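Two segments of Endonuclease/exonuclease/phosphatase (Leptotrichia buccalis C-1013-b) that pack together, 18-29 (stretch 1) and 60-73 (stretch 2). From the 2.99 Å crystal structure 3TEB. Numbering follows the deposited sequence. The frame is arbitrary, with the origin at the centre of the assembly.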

# COMPACT_ATOMS: atom_id res chain seq x y z
N ASN A 18 12.42 4.07 -17.33
CA ASN A 18 13.51 3.40 -16.66
C ASN A 18 13.06 2.30 -15.71
O ASN A 18 13.64 2.10 -14.64
CB ASN A 18 14.33 4.42 -15.90
CG ASN A 18 15.78 4.25 -16.14
OD1 ASN A 18 16.44 3.42 -15.51
ND2 ASN A 18 16.29 5.03 -17.09
N GLN A 19 12.03 1.56 -16.12
CA GLN A 19 11.30 0.65 -15.23
C GLN A 19 12.14 -0.45 -14.58
O GLN A 19 11.98 -0.70 -13.38
CB GLN A 19 10.08 0.07 -15.97
CG GLN A 19 9.08 -0.67 -15.09
CD GLN A 19 8.38 0.22 -14.07
OE1 GLN A 19 7.25 0.66 -14.30
NE2 GLN A 19 9.04 0.48 -12.96
N MSE A 20 13.03 -1.08 -15.34
CA MSE A 20 13.80 -2.23 -14.83
C MSE A 20 14.77 -1.85 -13.73
O MSE A 20 14.91 -2.60 -12.75
CB MSE A 20 14.55 -2.97 -15.94
CG MSE A 20 13.67 -3.59 -16.98
SE MSE A 20 12.14 -4.61 -16.25
CE MSE A 20 10.93 -3.88 -17.59
N GLU A 21 15.44 -0.71 -13.89
CA GLU A 21 16.33 -0.22 -12.86
C GLU A 21 15.54 0.14 -11.61
O GLU A 21 15.96 -0.15 -10.50
CB GLU A 21 17.12 0.99 -13.34
CG GLU A 21 18.46 1.10 -12.62
CD GLU A 21 19.10 2.51 -12.65
OE1 GLU A 21 19.08 3.18 -13.73
OE2 GLU A 21 19.64 2.92 -11.58
N LYS A 22 14.37 0.74 -11.79
CA LYS A 22 13.53 1.13 -10.67
C LYS A 22 13.04 -0.07 -9.86
O LYS A 22 13.10 -0.06 -8.62
CB LYS A 22 12.37 2.00 -11.16
CG LYS A 22 12.78 3.43 -11.42
CD LYS A 22 11.73 4.19 -12.17
CE LYS A 22 12.11 5.66 -12.26
NZ LYS A 22 11.30 6.44 -13.26
N ILE A 23 12.56 -1.11 -10.56
CA ILE A 23 12.29 -2.41 -9.92
C ILE A 23 13.53 -2.86 -9.15
O ILE A 23 13.44 -3.20 -7.98
CB ILE A 23 11.89 -3.50 -10.93
CG1 ILE A 23 10.47 -3.25 -11.42
CG2 ILE A 23 11.96 -4.87 -10.30
CD1 ILE A 23 10.12 -4.03 -12.67
N ASP A 24 14.69 -2.83 -9.79
CA ASP A 24 15.90 -3.28 -9.14
C ASP A 24 16.22 -2.51 -7.85
O ASP A 24 16.57 -3.13 -6.85
CB ASP A 24 17.07 -3.24 -10.10
CG ASP A 24 18.15 -4.23 -9.73
OD1 ASP A 24 17.87 -5.45 -9.78
OD2 ASP A 24 19.28 -3.77 -9.39
N ILE A 25 16.09 -1.18 -7.89
CA ILE A 25 16.24 -0.33 -6.70
C ILE A 25 15.31 -0.81 -5.59
O ILE A 25 15.71 -1.00 -4.45
CB ILE A 25 15.83 1.14 -6.97
CG1 ILE A 25 16.46 1.73 -8.24
CG2 ILE A 25 16.04 1.98 -5.71
CD1 ILE A 25 17.77 2.39 -8.06
N LEU A 26 14.04 -0.99 -5.94
CA LEU A 26 13.04 -1.40 -4.97
C LEU A 26 13.41 -2.73 -4.35
O LEU A 26 13.46 -2.85 -3.14
CB LEU A 26 11.67 -1.49 -5.64
CG LEU A 26 10.42 -1.86 -4.86
CD1 LEU A 26 10.27 -1.08 -3.55
CD2 LEU A 26 9.24 -1.60 -5.80
N ALA A 27 13.70 -3.72 -5.20
CA ALA A 27 14.11 -5.05 -4.75
C ALA A 27 15.32 -5.02 -3.82
O ALA A 27 15.22 -5.49 -2.70
CB ALA A 27 14.36 -5.96 -5.93
N ARG A 28 16.43 -4.44 -4.28
CA ARG A 28 17.64 -4.25 -3.46
C ARG A 28 17.38 -3.66 -2.07
O ARG A 28 18.04 -4.04 -1.09
CB ARG A 28 18.62 -3.32 -4.17
CG ARG A 28 19.41 -3.94 -5.29
CD ARG A 28 20.37 -2.92 -5.91
NE ARG A 28 21.25 -3.53 -6.90
CZ ARG A 28 22.33 -4.25 -6.60
NH1 ARG A 28 22.67 -4.46 -5.33
NH2 ARG A 28 23.07 -4.77 -7.57
N THR A 29 16.45 -2.72 -2.01
CA THR A 29 16.13 -2.02 -0.78
C THR A 29 15.42 -2.97 0.15
O THR A 29 15.87 -3.20 1.26
CB THR A 29 15.22 -0.80 -1.03
OG1 THR A 29 15.78 0.02 -2.07
CG2 THR A 29 15.05 0.02 0.25
N ASN A 60 3.32 -9.72 -14.22
CA ASN A 60 2.72 -8.96 -13.12
C ASN A 60 3.84 -8.27 -12.32
O ASN A 60 4.81 -8.91 -11.90
CB ASN A 60 1.86 -9.88 -12.24
CG ASN A 60 1.30 -9.17 -11.01
OD1 ASN A 60 2.05 -8.67 -10.16
ND2 ASN A 60 -0.02 -9.13 -10.90
N TYR A 61 3.71 -6.97 -12.13
CA TYR A 61 4.80 -6.18 -11.56
C TYR A 61 5.30 -6.76 -10.24
O TYR A 61 6.50 -6.88 -10.03
CB TYR A 61 4.35 -4.74 -11.36
CG TYR A 61 5.39 -3.81 -10.79
CD1 TYR A 61 6.08 -2.91 -11.60
CD2 TYR A 61 5.67 -3.80 -9.42
CE1 TYR A 61 7.03 -2.04 -11.07
CE2 TYR A 61 6.61 -2.93 -8.88
CZ TYR A 61 7.28 -2.06 -9.71
OH TYR A 61 8.20 -1.21 -9.17
N ALA A 62 4.35 -7.12 -9.38
CA ALA A 62 4.64 -7.66 -8.05
C ALA A 62 5.39 -8.98 -8.14
O ALA A 62 6.39 -9.19 -7.46
CB ALA A 62 3.36 -7.81 -7.27
N TRP A 63 4.91 -9.87 -9.01
CA TRP A 63 5.58 -11.13 -9.23
C TRP A 63 7.02 -10.92 -9.72
O TRP A 63 7.94 -11.57 -9.23
CB TRP A 63 4.79 -11.96 -10.22
CG TRP A 63 5.39 -13.27 -10.52
CD1 TRP A 63 6.00 -13.63 -11.68
CD2 TRP A 63 5.46 -14.40 -9.66
NE1 TRP A 63 6.44 -14.93 -11.60
CE2 TRP A 63 6.12 -15.43 -10.37
CE3 TRP A 63 5.02 -14.66 -8.34
CZ2 TRP A 63 6.36 -16.70 -9.82
CZ3 TRP A 63 5.26 -15.93 -7.79
CH2 TRP A 63 5.93 -16.93 -8.53
N VAL A 64 7.21 -10.00 -10.66
CA VAL A 64 8.56 -9.67 -11.13
C VAL A 64 9.42 -9.16 -9.97
O VAL A 64 10.55 -9.61 -9.78
CB VAL A 64 8.54 -8.64 -12.30
CG1 VAL A 64 9.96 -8.24 -12.68
CG2 VAL A 64 7.78 -9.21 -13.50
N LEU A 65 8.86 -8.25 -9.19
CA LEU A 65 9.54 -7.72 -8.02
C LEU A 65 10.08 -8.85 -7.15
O LEU A 65 11.27 -8.90 -6.84
CB LEU A 65 8.59 -6.85 -7.20
CG LEU A 65 9.16 -6.26 -5.92
CD1 LEU A 65 10.56 -5.71 -6.15
CD2 LEU A 65 8.24 -5.15 -5.49
N LEU A 66 9.18 -9.75 -6.79
CA LEU A 66 9.51 -10.93 -6.03
C LEU A 66 10.64 -11.77 -6.64
O LEU A 66 11.55 -12.18 -5.92
CB LEU A 66 8.27 -11.79 -5.83
CG LEU A 66 8.36 -12.59 -4.54
CD1 LEU A 66 7.99 -11.69 -3.38
CD2 LEU A 66 7.46 -13.83 -4.59
N GLU A 67 10.57 -12.05 -7.94
CA GLU A 67 11.63 -12.83 -8.58
C GLU A 67 12.97 -12.11 -8.56
O GLU A 67 14.02 -12.74 -8.44
CB GLU A 67 11.26 -13.25 -10.00
CG GLU A 67 10.58 -14.61 -10.02
CD GLU A 67 10.21 -15.11 -11.44
OE1 GLU A 67 9.67 -16.24 -11.54
OE2 GLU A 67 10.45 -14.39 -12.45
N THR A 68 12.92 -10.78 -8.65
CA THR A 68 14.12 -9.95 -8.54
C THR A 68 14.62 -9.95 -7.11
O THR A 68 15.82 -9.98 -6.86
CB THR A 68 13.84 -8.50 -8.98
OG1 THR A 68 13.28 -8.50 -10.30
CG2 THR A 68 15.12 -7.67 -8.99
N LEU A 69 13.70 -9.92 -6.16
CA LEU A 69 14.05 -9.93 -4.76
C LEU A 69 14.87 -11.16 -4.43
O LEU A 69 15.79 -11.10 -3.62
CB LEU A 69 12.78 -9.87 -3.93
CG LEU A 69 12.88 -9.75 -2.41
CD1 LEU A 69 13.92 -8.72 -1.96
CD2 LEU A 69 11.50 -9.44 -1.86
N GLN A 70 14.55 -12.29 -5.07
CA GLN A 70 15.23 -13.56 -4.82
C GLN A 70 16.68 -13.51 -5.21
O GLN A 70 17.45 -14.36 -4.80
CB GLN A 70 14.57 -14.69 -5.60
CG GLN A 70 13.24 -15.19 -5.00
CD GLN A 70 12.46 -16.04 -6.01
OE1 GLN A 70 13.03 -16.60 -6.96
NE2 GLN A 70 11.14 -16.14 -5.80
N LYS A 71 17.05 -12.51 -6.00
CA LYS A 71 18.41 -12.34 -6.49
C LYS A 71 19.31 -11.81 -5.38
O LYS A 71 20.51 -12.02 -5.40
CB LYS A 71 18.39 -11.29 -7.60
CG LYS A 71 18.99 -11.67 -8.92
CD LYS A 71 18.56 -10.62 -9.95
CE LYS A 71 18.86 -11.05 -11.38
NZ LYS A 71 17.85 -10.46 -12.29
N TYR A 72 18.70 -11.13 -4.41
CA TYR A 72 19.45 -10.41 -3.38
C TYR A 72 19.25 -10.93 -1.95
O TYR A 72 19.98 -10.51 -1.06
CB TYR A 72 19.14 -8.91 -3.44
CG TYR A 72 19.41 -8.29 -4.80
CD1 TYR A 72 20.70 -8.17 -5.29
CD2 TYR A 72 18.36 -7.82 -5.59
CE1 TYR A 72 20.95 -7.62 -6.55
CE2 TYR A 72 18.59 -7.25 -6.85
CZ TYR A 72 19.90 -7.16 -7.32
OH TYR A 72 20.15 -6.61 -8.55
N THR A 73 18.28 -11.82 -1.73
CA THR A 73 17.98 -12.36 -0.39
C THR A 73 17.56 -13.80 -0.47
O THR A 73 16.89 -14.19 -1.43
CB THR A 73 16.79 -11.65 0.28
OG1 THR A 73 16.95 -10.24 0.16
CG2 THR A 73 16.72 -11.98 1.75

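How do the two helices come close enough to pack? Their axes cross at -58° and approach to 8.8 Å, and the backbones draw nearest at A27, whose CA lies 4.9 Å from the CA of L69. Alanine suits this spot: its single methyl points toward the other helix, and A27 CB reaches L65 CD1 at 3.8 Å and T68 CG2 at 3.6 Å. The carbonyl is close too, with A27 O 3.6 Å from L69 CD1. The contact buries 615 Å² over both sides, and I23, L26, A27, Y61, L65 and L69 are buried in the assembly.

What fills the apolar centre? I23 does, as a knob seated among Y61, V64, L65 and T68. Its CA-to-CB bond points toward stretch 2. I23 CG1 lies 3.7 Å from Y61 CE1 and I23 CD1 is 4.2 Å from V64 CG1; on the other branch, I23 CG2 is 3.9 Å from T68 OG1. One turn on, L26 also points across, bringing L26 CD2 to 3.7 Å from L65 CD2. L26 CD2 also sits at the edge of the Y61 ring, 3.5 Å from Y61 OH. Y61 itself starts out sideways, but its long, flat ring extends to stretch 1 and touches Q19, I23 and L26.

Which polar contact ties the stretches together? Y72 OH donates to D24 OD1 at 2.8 Å, the one hydrogen bond between them. The other carboxylate oxygen, D24 OD2, takes a hydrogen bond from R28 NE at 3.2 Å, part of a salt bridge within the first helix. Aspartate thus serves both partners from one short side chain.

How does Y72 use the rest of its ring? R28 CG lies over one face, 3.9 Å from the Y72 ring centroid in a CH-pi contact, and A27 CB sits at the edge, 4.4 Å from Y72 CD2. The arginine's extended chain then carries its guanidinium past the phenol, placing Y72 OH over one face, 3.6 Å from R28 NH2.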